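Local coordinates for AGR_C_4470p (Agrobacterium tumefaciens str. C58, PDB 2HQV), which is of unknown function but, as a ChuX/HutX family protein, probably takes part in haem utilisation, at residues 54-57 with 58-61. Residues are numbered along the deposited sequence; the frame is centred on the assembly and turned at random.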
loop_
_atom_site.group_PDB
_atom_site.type_symbol
_atom_site.label_atom_id
_atom_site.label_comp_id
_atom_site.label_asym_id
_atom_site.label_seq_id
_atom_site.Cartn_x
_atom_site.Cartn_y
_atom_site.Cartn_z
ATOM N N GLU A 54 19.173 4.145 0.933
ATOM C CA GLU A 54 20.417 4.754 1.387
ATOM C C GLU A 54 20.786 4.269 2.786
ATOM O O GLU A 54 21.963 4.197 3.134
ATOM C CB GLU A 54 20.296 6.281 1.349
ATOM C CG GLU A 54 20.066 6.816 -0.063
ATOM C CD GLU A 54 19.911 8.325 -0.116
ATOM O OE1 GLU A 54 20.839 9.033 0.326
ATOM O OE2 GLU A 54 18.863 8.801 -0.603
ATOM N N ILE A 55 19.776 3.925 3.579
ATOM C CA ILE A 55 19.999 3.423 4.929
ATOM C C ILE A 55 20.383 1.940 4.798
ATOM O O ILE A 55 21.176 1.412 5.582
ATOM C CB ILE A 55 18.718 3.595 5.790
ATOM C CG1 ILE A 55 19.073 3.607 7.277
ATOM C CG2 ILE A 55 17.722 2.482 5.492
ATOM C CD1 ILE A 55 19.485 2.276 7.834
ATOM N N LEU A 56 19.824 1.286 3.786
ATOM C CA LEU A 56 20.110 -0.114 3.506
ATOM C C LEU A 56 21.581 -0.263 3.103
ATOM O O LEU A 56 22.274 -1.163 3.571
ATOM C CB LEU A 56 19.200 -0.612 2.374
ATOM C CG LEU A 56 18.080 -1.612 2.700
ATOM C CD1 LEU A 56 17.273 -1.156 3.898
ATOM C CD2 LEU A 56 17.187 -1.777 1.471
ATOM N N ALA A 57 22.055 0.631 2.241
ATOM C CA ALA A 57 23.444 0.583 1.786
ATOM C C ALA A 57 24.426 0.912 2.915
ATOM O O ALA A 57 25.638 0.791 2.752
ATOM C CB ALA A 57 23.646 1.551 0.621
ATOM N N ILE A 58 23.891 1.313 4.063
ATOM C CA ILE A 58 24.715 1.678 5.209
ATOM C C ILE A 58 24.754 0.612 6.317
ATOM O O ILE A 58 25.535 0.715 7.269
ATOM C CB ILE A 58 24.244 3.066 5.751
ATOM C CG1 ILE A 58 25.097 4.168 5.122
ATOM C CG2 ILE A 58 24.318 3.133 7.257
ATOM C CD1 ILE A 58 25.088 4.173 3.612
ATOM N N LEU A 59 23.925 -0.419 6.178
ATOM C CA LEU A 59 23.871 -1.513 7.150
ATOM C C LEU A 59 25.134 -2.370 7.071
ATOM O O LEU A 59 25.863 -2.319 6.080
ATOM C CB LEU A 59 22.653 -2.400 6.870
ATOM C CG LEU A 59 21.311 -2.161 7.571
ATOM C CD1 LEU A 59 21.040 -0.685 7.746
ATOM C CD2 LEU A 59 20.212 -2.832 6.753
ATOM N N PRO A 60 25.401 -3.180 8.110
ATOM C CA PRO A 60 26.597 -4.032 8.095
ATOM C C PRO A 60 26.675 -4.870 6.812
ATOM O O PRO A 60 25.652 -5.312 6.288
ATOM C CB PRO A 60 26.418 -4.896 9.341
ATOM C CG PRO A 60 25.675 -3.991 10.273
ATOM C CD PRO A 60 24.640 -3.371 9.356
ATOM N N GLN A 61 27.887 -5.084 6.309
ATOM C CA GLN A 61 28.067 -5.873 5.091
ATOM C C GLN A 61 27.349 -7.213 5.236
ATOM O O GLN A 61 27.469 -7.877 6.262
ATOM C CB GLN A 61 29.555 -6.109 4.824
ATOM C CG GLN A 61 29.865 -6.665 3.439
ATOM C CD GLN A 61 31.358 -6.682 3.134
ATOM O OE1 GLN A 61 31.778 -7.079 2.042
ATOM N NE2 GLN A 61 32.167 -6.248 4.099
#
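E54 meets I58 through its backbone. Its carbonyl O lies 3.2 Å from CD1 of I58, four residues on. The E54 carboxylate plays no part in this; its OE2 accepts a hydrogen bond from A51 N.

I55 meets the turn through both its carbonyl and its side chain. Its carbonyl O accepts a hydrogen bond from I58 N at 3.1 Å. The N-H comes in well above the carbonyl plane, 71° out of it. The same I55 O also has CD1 of L59 at 3.0 Å. The I55 side chain has CG1 anti to the backbone N (chi1 -158°), and its CD1 lies 3.3 Å from L59 CD1. The side chains run askew to each other. Both approaches of L59 CD1 are unusually short, and chi1 of L59 is not near a staggered value, so the exact position of this methyl is doubtful. L33, A43 and A46 also touch I55.

L56 starts a type I beta turn that ends at L59. Its carbonyl O accepts the L59 N-H at 3.2 Å, and the bond is fairly straight at 161°. The side chains touch more loosely, L56 CD1 to L59 CD2 at 4.4 Å. Both reach strand 129-139, L56 on T133 and L59 on R137.

A57 and I58 are the two corner residues of the turn. A57 CB is 4.2 Å from I58 CD1. The I58 side chain also packs on L33.

Two successive i to i+3 bonds, to I55 O and L56 O, accompany the exit of the chain from short helix 52-56 towards strand 64-68. They occupy the N-H groups of I58 and L59, with the aliphatic contacts of L59 with I55 and L56 beside them. The exit therefore rests on backbone bonds and apolar packing, with no charged pair between the segments.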